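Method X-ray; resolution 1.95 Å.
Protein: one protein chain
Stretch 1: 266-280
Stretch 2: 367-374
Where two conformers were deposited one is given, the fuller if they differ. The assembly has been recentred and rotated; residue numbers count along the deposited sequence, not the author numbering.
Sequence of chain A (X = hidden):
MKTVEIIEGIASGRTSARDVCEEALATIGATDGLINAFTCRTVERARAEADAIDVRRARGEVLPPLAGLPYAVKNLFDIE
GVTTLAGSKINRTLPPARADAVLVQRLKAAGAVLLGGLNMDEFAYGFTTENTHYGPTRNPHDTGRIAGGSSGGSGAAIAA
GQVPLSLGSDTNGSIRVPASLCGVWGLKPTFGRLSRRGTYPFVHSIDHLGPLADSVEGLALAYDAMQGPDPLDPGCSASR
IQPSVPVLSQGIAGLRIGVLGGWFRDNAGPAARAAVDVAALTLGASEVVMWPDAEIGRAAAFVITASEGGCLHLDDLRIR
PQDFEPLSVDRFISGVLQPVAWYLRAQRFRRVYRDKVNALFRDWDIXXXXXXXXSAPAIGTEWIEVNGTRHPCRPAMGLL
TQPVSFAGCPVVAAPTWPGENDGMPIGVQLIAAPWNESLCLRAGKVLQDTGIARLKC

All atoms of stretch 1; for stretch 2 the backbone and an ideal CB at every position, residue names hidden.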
# COMPACT_ATOMS: atom_id res chain seq x y z
N ASP A 266 30.02 -11.63 2.92
CA ASP A 266 30.51 -10.75 4.00
C ASP A 266 29.81 -11.02 5.34
O ASP A 266 30.43 -10.82 6.40
CB ASP A 266 30.20 -9.29 3.69
CG ASP A 266 30.95 -8.73 2.45
OD1 ASP A 266 31.84 -9.42 1.88
OD2 ASP A 266 30.52 -7.62 1.98
N ASN A 267 28.51 -11.40 5.32
CA ASN A 267 27.78 -11.67 6.54
C ASN A 267 27.65 -13.19 6.85
O ASN A 267 26.80 -13.61 7.63
CB ASN A 267 26.44 -10.98 6.50
CG ASN A 267 26.58 -9.47 6.46
OD1 ASN A 267 26.86 -8.83 7.46
ND2 ASN A 267 26.42 -8.89 5.28
N ALA A 268 28.53 -14.00 6.29
CA ALA A 268 28.52 -15.43 6.50
C ALA A 268 29.81 -15.85 7.17
O ALA A 268 30.90 -15.56 6.66
CB ALA A 268 28.38 -16.13 5.17
N GLY A 269 29.71 -16.50 8.31
CA GLY A 269 30.88 -17.07 8.97
C GLY A 269 31.44 -18.27 8.22
O GLY A 269 30.87 -18.75 7.22
N PRO A 270 32.56 -18.83 8.72
CA PRO A 270 33.24 -19.93 7.98
C PRO A 270 32.36 -21.18 7.79
O PRO A 270 32.37 -21.78 6.71
CB PRO A 270 34.42 -20.27 8.89
CG PRO A 270 34.70 -19.00 9.63
CD PRO A 270 33.34 -18.38 9.89
N ALA A 271 31.62 -21.59 8.82
CA ALA A 271 30.68 -22.72 8.61
C ALA A 271 29.56 -22.47 7.59
O ALA A 271 29.21 -23.36 6.80
CB ALA A 271 30.07 -23.17 9.92
N ALA A 272 29.00 -21.26 7.62
CA ALA A 272 27.96 -20.85 6.64
C ALA A 272 28.52 -20.88 5.20
O ALA A 272 27.90 -21.46 4.29
CB ALA A 272 27.44 -19.45 6.99
N ARG A 273 29.72 -20.35 5.03
CA ARG A 273 30.41 -20.40 3.71
C ARG A 273 30.68 -21.83 3.23
O ARG A 273 30.52 -22.13 2.05
CB ARG A 273 31.71 -19.61 3.74
CG ARG A 273 31.54 -18.13 3.92
CD ARG A 273 32.90 -17.50 4.24
NE ARG A 273 32.73 -16.07 4.35
CZ ARG A 273 33.68 -15.14 4.19
NH1 ARG A 273 34.96 -15.47 4.04
NH2 ARG A 273 33.35 -13.85 4.22
N ALA A 274 31.05 -22.73 4.14
CA ALA A 274 31.32 -24.13 3.77
C ALA A 274 30.05 -24.86 3.38
O ALA A 274 30.04 -25.69 2.49
CB ALA A 274 32.01 -24.87 4.91
N ALA A 275 28.95 -24.56 4.08
CA ALA A 275 27.69 -25.12 3.70
C ALA A 275 27.29 -24.67 2.27
O ALA A 275 26.84 -25.48 1.46
CB ALA A 275 26.62 -24.74 4.71
N VAL A 276 27.44 -23.38 1.97
CA VAL A 276 27.07 -22.90 0.64
C VAL A 276 27.95 -23.59 -0.43
O VAL A 276 27.45 -24.05 -1.47
CB VAL A 276 27.16 -21.37 0.54
CG1 VAL A 276 27.17 -20.87 -0.94
CG2 VAL A 276 26.01 -20.74 1.30
N ASP A 277 29.25 -23.64 -0.15
CA ASP A 277 30.22 -24.28 -1.07
C ASP A 277 29.87 -25.70 -1.40
O ASP A 277 29.86 -26.07 -2.58
CB ASP A 277 31.60 -24.26 -0.46
CG ASP A 277 32.23 -22.87 -0.51
OD1 ASP A 277 31.71 -21.99 -1.26
OD2 ASP A 277 33.25 -22.64 0.19
N VAL A 278 29.53 -26.51 -0.40
CA VAL A 278 29.17 -27.90 -0.70
C VAL A 278 27.85 -28.02 -1.40
O VAL A 278 27.71 -28.86 -2.31
CB VAL A 278 29.18 -28.85 0.54
CG1 VAL A 278 28.72 -30.24 0.13
CG2 VAL A 278 30.58 -28.89 1.12
N ALA A 279 26.88 -27.18 -1.03
CA ALA A 279 25.58 -27.18 -1.75
C ALA A 279 25.77 -26.77 -3.23
O ALA A 279 25.22 -27.38 -4.12
CB ALA A 279 24.57 -26.29 -1.05
N ALA A 280 26.56 -25.73 -3.45
CA ALA A 280 26.92 -25.23 -4.81
C ALA A 280 27.57 -26.30 -5.70
O ALA A 280 27.15 -26.52 -6.85
CB ALA A 280 27.85 -24.02 -4.68
N UNK A 367 19.15 -19.30 -6.86
CA UNK A 367 20.32 -18.67 -6.24
C UNK A 367 20.50 -19.21 -4.84
O UNK A 367 19.51 -19.45 -4.14
CB UNK A 367 20.18 -17.15 -6.21
N UNK A 368 21.76 -19.41 -4.43
CA UNK A 368 22.09 -20.05 -3.17
C UNK A 368 22.75 -19.07 -2.20
O UNK A 368 23.70 -18.35 -2.54
CB UNK A 368 23.01 -21.25 -3.41
N UNK A 369 22.29 -19.11 -0.97
CA UNK A 369 22.89 -18.35 0.11
C UNK A 369 22.82 -19.12 1.41
O UNK A 369 22.05 -20.06 1.52
CB UNK A 369 22.20 -16.99 0.26
N UNK A 370 23.57 -18.70 2.43
CA UNK A 370 23.37 -19.34 3.71
C UNK A 370 22.12 -18.80 4.35
O UNK A 370 21.66 -17.70 4.03
CB UNK A 370 24.58 -19.14 4.62
N UNK A 371 21.52 -19.60 5.22
CA UNK A 371 20.33 -19.20 5.97
C UNK A 371 20.61 -18.34 7.18
O UNK A 371 19.80 -17.45 7.54
CB UNK A 371 19.57 -20.45 6.42
N UNK A 372 21.70 -18.61 7.89
CA UNK A 372 22.07 -17.84 9.07
C UNK A 372 23.58 -17.63 9.02
O UNK A 372 24.28 -18.42 8.37
CB UNK A 372 21.64 -18.54 10.36
N UNK A 373 24.10 -16.56 9.66
CA UNK A 373 25.55 -16.26 9.59
C UNK A 373 26.40 -17.27 10.35
O UNK A 373 27.52 -17.52 9.95
CB UNK A 373 25.82 -14.86 10.14
N UNK A 374 25.83 -17.86 11.40
CA UNK A 374 26.45 -18.86 12.23
C UNK A 374 25.39 -19.91 12.68
O UNK A 374 24.17 -19.69 12.51
CB UNK A 374 27.12 -18.20 13.44

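Stretch 1 turns through Asn-267 to Gly-269 and then runs as a helix from Pro-270. Strand 367-370 passes it nearly antiparallel, at 154°, with the axes 7.6 Å apart at closest.

Position 367 has extended backbone angles. Its CB has no atom of stretch 1 within 5.5 Å, so the helix sets no preference. The deposited residue is Leu-367.

Position 368 points toward the helix. Its ideal CB lies 4.9 Å from Val-276 CG1, which leaves room for a side chain longer than alanine. The surroundings offered by Val-276, Ala-279 and Ala-280 are apolar. Valine, leucine, isoleucine or methionine would suit. It is Ile-368. Its CG2 lies 4.1 Å from Val-276 CG1, and its CD1 reaches along the helix to 3.8 Å from Ala-280 CA.

Position 369 points away. Stretch 1 hardly restricts the choice. The residue is Ala-369; its backbone C still packs 3.6 Å from Val-276 CG2.

Position 370 points toward the helix again. Its ideal CB is 3.7 Å from Ala-272 CB and 4.0 Å from Val-276 CG2, with Ala-268 CB a little farther off. A compact apolar side chain is expected. Phi of -77° also admits proline, and the backbone N makes no hydrogen bond to stretch 1. Alanine, valine or proline would fit. It is Pro-370. Its ring CG sits 3.6 Å from Val-276 CG2 and 3.8 Å from Ala-268 CB, while its CB lies 3.8 Å from Ala-272 CB.

Positions 371 and 372 both point away, and stretch 1 leaves them free. Many residues would do. Ala-371 makes no contact. Thr-372 OG1 donates to the backbone O of 374 at 3.0 Å, and Thr-372 O lies 3.6 Å from Ala-272 CB.

Position 373 points sideways. Its ideal CB is only 3.0 Å from Asn-267 O, so little bulk is welcome on that side. Phi of -69° allows proline; alanine or serine are also plausible. The carbonyl is the main polar link: Gly-269 N donates to the O of 373 at 2.9 Å. A CB on Gly-269 would crowd that same oxygen, at 3.0 Å. The residue is Pro-373. Its CB lies 3.1 Å from Asn-267 O, a tight fit. A water also bridges the stretches, accepting from Ala-272 N at 2.9 Å and donating to Pro-373 O at 2.7 Å.

Position 374 points away, with an extended backbone. Many side chains would suit. It is Ile-374, which only skirts stretch 1.

Stretch 2 (367-374) LIAPATPI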
# COMPACT_ATOMS: atom_id res chain seq x y z
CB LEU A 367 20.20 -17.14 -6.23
CG LEU A 367 20.11 -16.53 -7.66
CD1 LEU A 367 19.68 -15.08 -7.63
CD2 LEU A 367 21.47 -16.62 -8.35
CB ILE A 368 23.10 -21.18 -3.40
CG1 ILE A 368 22.58 -22.16 -4.43
CG2 ILE A 368 23.35 -21.92 -2.08
CD1 ILE A 368 23.69 -23.14 -4.82
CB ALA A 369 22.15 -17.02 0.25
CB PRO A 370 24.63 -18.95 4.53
CG PRO A 370 25.47 -18.05 3.63
CD PRO A 370 24.59 -17.62 2.48
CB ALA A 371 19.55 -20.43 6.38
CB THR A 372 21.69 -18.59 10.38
OG1 THR A 372 22.18 -19.95 10.33
CG2 THR A 372 20.23 -18.60 10.59
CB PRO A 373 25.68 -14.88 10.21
CG PRO A 373 24.31 -14.40 10.47
CD PRO A 373 23.35 -15.53 10.38
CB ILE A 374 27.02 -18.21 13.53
CG1 ILE A 374 25.93 -17.43 14.29
CG2 ILE A 374 28.14 -17.21 13.24
CD1 ILE A 374 26.26 -17.15 15.73
O HOH W 1 29.20 -19.65 9.98
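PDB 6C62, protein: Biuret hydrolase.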